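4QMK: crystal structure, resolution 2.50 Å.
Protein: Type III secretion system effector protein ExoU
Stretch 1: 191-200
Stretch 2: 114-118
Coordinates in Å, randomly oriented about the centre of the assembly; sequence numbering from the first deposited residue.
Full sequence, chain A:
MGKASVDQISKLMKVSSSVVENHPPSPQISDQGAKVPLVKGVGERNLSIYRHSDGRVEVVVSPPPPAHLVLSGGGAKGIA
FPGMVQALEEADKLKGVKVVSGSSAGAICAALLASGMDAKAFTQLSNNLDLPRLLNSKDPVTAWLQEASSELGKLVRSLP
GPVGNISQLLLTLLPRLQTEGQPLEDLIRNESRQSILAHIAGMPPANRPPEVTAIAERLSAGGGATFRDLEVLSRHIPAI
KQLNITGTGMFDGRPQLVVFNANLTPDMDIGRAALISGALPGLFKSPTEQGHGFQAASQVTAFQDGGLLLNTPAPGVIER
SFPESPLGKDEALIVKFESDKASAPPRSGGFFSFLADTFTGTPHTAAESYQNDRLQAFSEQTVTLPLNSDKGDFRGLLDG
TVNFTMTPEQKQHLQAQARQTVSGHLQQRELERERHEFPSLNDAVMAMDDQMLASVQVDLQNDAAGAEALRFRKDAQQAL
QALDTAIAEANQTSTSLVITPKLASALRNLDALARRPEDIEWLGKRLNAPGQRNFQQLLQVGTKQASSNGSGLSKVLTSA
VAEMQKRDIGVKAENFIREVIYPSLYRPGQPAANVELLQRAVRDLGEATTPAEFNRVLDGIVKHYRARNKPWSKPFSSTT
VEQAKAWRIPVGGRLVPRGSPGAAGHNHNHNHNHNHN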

# COMPACT_ATOMS: atom_id res chain seq x y z
N GLU A 191 5.98 -10.19 -22.17
CA GLU A 191 7.31 -9.92 -22.69
C GLU A 191 8.29 -9.46 -21.60
O GLU A 191 9.46 -9.89 -21.60
CB GLU A 191 7.22 -8.92 -23.83
CG GLU A 191 6.46 -9.45 -25.02
CD GLU A 191 7.18 -10.59 -25.71
OE1 GLU A 191 8.42 -10.49 -25.89
OE2 GLU A 191 6.50 -11.61 -26.03
N SER A 192 7.84 -8.63 -20.66
CA SER A 192 8.73 -8.19 -19.57
C SER A 192 9.07 -9.36 -18.63
O SER A 192 10.23 -9.54 -18.25
CB SER A 192 8.13 -7.02 -18.80
OG SER A 192 6.77 -7.22 -18.48
N ARG A 193 8.07 -10.16 -18.30
CA ARG A 193 8.25 -11.40 -17.48
C ARG A 193 9.32 -12.31 -18.11
O ARG A 193 10.33 -12.64 -17.45
CB ARG A 193 6.92 -12.19 -17.38
CG ARG A 193 6.79 -13.08 -16.15
CD ARG A 193 5.67 -14.14 -16.24
NE ARG A 193 4.56 -13.77 -17.11
CZ ARG A 193 3.51 -13.02 -16.79
NH1 ARG A 193 2.58 -12.78 -17.72
NH2 ARG A 193 3.35 -12.51 -15.57
N GLN A 194 9.10 -12.71 -19.37
CA GLN A 194 10.01 -13.61 -20.06
C GLN A 194 11.41 -13.05 -20.01
O GLN A 194 12.32 -13.68 -19.45
CB GLN A 194 9.49 -13.85 -21.47
CG GLN A 194 10.47 -14.21 -22.56
CD GLN A 194 9.73 -14.56 -23.85
OE1 GLN A 194 8.57 -14.15 -24.06
NE2 GLN A 194 10.38 -15.33 -24.72
N SER A 195 11.55 -11.81 -20.47
CA SER A 195 12.83 -11.09 -20.46
C SER A 195 13.48 -11.08 -19.10
O SER A 195 14.65 -11.43 -18.98
CB SER A 195 12.63 -9.67 -20.92
OG SER A 195 13.78 -8.92 -20.67
N ILE A 196 12.72 -10.72 -18.08
CA ILE A 196 13.25 -10.67 -16.71
C ILE A 196 13.70 -12.04 -16.20
O ILE A 196 14.78 -12.19 -15.63
CB ILE A 196 12.22 -10.12 -15.74
CG1 ILE A 196 12.12 -8.62 -15.88
CG2 ILE A 196 12.59 -10.45 -14.31
CD1 ILE A 196 10.96 -8.00 -15.12
N LEU A 197 12.86 -13.05 -16.39
CA LEU A 197 13.21 -14.39 -15.94
C LEU A 197 14.51 -14.86 -16.58
O LEU A 197 15.41 -15.34 -15.88
CB LEU A 197 12.08 -15.38 -16.22
CG LEU A 197 10.85 -15.14 -15.34
CD1 LEU A 197 9.73 -16.13 -15.65
CD2 LEU A 197 11.17 -15.18 -13.87
N ALA A 198 14.60 -14.72 -17.90
CA ALA A 198 15.80 -15.09 -18.62
C ALA A 198 17.00 -14.42 -17.94
O ALA A 198 17.97 -15.09 -17.59
CB ALA A 198 15.69 -14.65 -20.08
N HIS A 199 16.92 -13.12 -17.71
CA HIS A 199 18.04 -12.41 -17.09
C HIS A 199 18.32 -12.95 -15.70
O HIS A 199 19.45 -13.22 -15.37
CB HIS A 199 17.81 -10.89 -17.06
CG HIS A 199 18.00 -10.22 -18.39
ND1 HIS A 199 19.24 -9.84 -18.87
CD2 HIS A 199 17.12 -9.89 -19.36
CE1 HIS A 199 19.11 -9.30 -20.07
NE2 HIS A 199 17.83 -9.33 -20.40
N ILE A 200 17.29 -13.13 -14.89
CA ILE A 200 17.50 -13.69 -13.56
C ILE A 200 18.23 -15.01 -13.67
O ILE A 200 19.19 -15.24 -12.93
CB ILE A 200 16.19 -13.87 -12.79
CG1 ILE A 200 15.60 -12.50 -12.47
CG2 ILE A 200 16.42 -14.61 -11.48
CD1 ILE A 200 14.21 -12.53 -11.85
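Stretch 2 114-118: ASGMD

Two consecutive backbone carbonyls of stretch 2, at a point where the chain leaves a helix, are each taken up by a side chain one turn apart on the helix of stretch 1. Ser195 OG donates to Ser115 O at 2.6 Å, and His199 NE2 donates to Gly116 O at 2.8 Å with an N-H...O angle of 137°. The second acceptor lies at the edge of the imidazole, near its plane, as expected for a ring nitrogen donor.

Stretch 1 is helical throughout, with an unbroken i to i+4 ladder from Ser195 N to Glu191 O (3.1 Å) through Ile200 N to Ile196 O (2.8 Å). This spacing brings Ser195 (chi1 t) and His199 (chi1 m) to the same side, and both CA-to-CB bonds point toward stretch 2. Stretch 2 is instead the end of a helix and the turn beyond it, so no helix crossing angle applies. Gly116 has phi/psi of 96/19 and closes a Schellman motif; Met117 then becomes extended at -69/132, and Asp118 caps a following helix.

In the register, Ser115 CA lies 5.2 Å from Ser192 CA, and Met117 CA lies 6.1 Å from Ser195 CA; stretch 2 runs roughly across the helix of stretch 1 rather than along it. The CA-to-CB bond of Ser115 points toward the helix, and Ser115 is the residue most covered by it; its OG approaches Ser192 CB to 2.9 Å, a tight contact without a hydrogen bond. Ile196 CG1 adds a looser contact to Ser115 O at 3.9 Å.

At Gly116, an ideal CB would fall 2.9 Å from His199 NE2, a clash, and the positive phi would also jam it against the preceding carbonyl oxygen. The CA-to-CB bond of Met117 points sideways, with Met117 CG 4.2 Å from Ser195 OG. The two stretches together bury 295 Å².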

# COMPACT_ATOMS: atom_id res chain seq x y z
N ALA A 114 13.20 -1.40 -20.01
CA ALA A 114 13.60 -1.44 -18.64
C ALA A 114 13.69 -2.86 -18.16
O ALA A 114 14.42 -3.16 -17.22
CB ALA A 114 12.66 -0.63 -17.77
N SER A 115 12.93 -3.72 -18.83
CA SER A 115 12.86 -5.14 -18.53
C SER A 115 14.04 -5.90 -19.07
O SER A 115 14.16 -7.12 -18.84
CB SER A 115 11.60 -5.75 -19.15
OG SER A 115 10.46 -5.26 -18.47
N GLY A 116 14.88 -5.23 -19.81
CA GLY A 116 16.11 -5.87 -20.28
C GLY A 116 16.04 -6.46 -21.66
O GLY A 116 16.85 -7.26 -21.98
N MET A 117 15.08 -6.05 -22.49
CA MET A 117 15.05 -6.51 -23.85
C MET A 117 16.22 -5.91 -24.60
O MET A 117 16.40 -4.71 -24.58
CB MET A 117 13.73 -6.14 -24.58
CG MET A 117 12.56 -7.01 -24.18
SD MET A 117 11.09 -6.88 -25.24
CE MET A 117 11.83 -6.84 -26.85
N ASP A 118 16.97 -6.75 -25.33
CA ASP A 118 18.07 -6.30 -26.18
C ASP A 118 17.55 -5.72 -27.52
O ASP A 118 16.37 -5.81 -27.86
CB ASP A 118 19.14 -7.41 -26.37
CG ASP A 118 18.73 -8.53 -27.37
OD1 ASP A 118 17.75 -8.45 -28.15
OD2 ASP A 118 19.45 -9.56 -27.38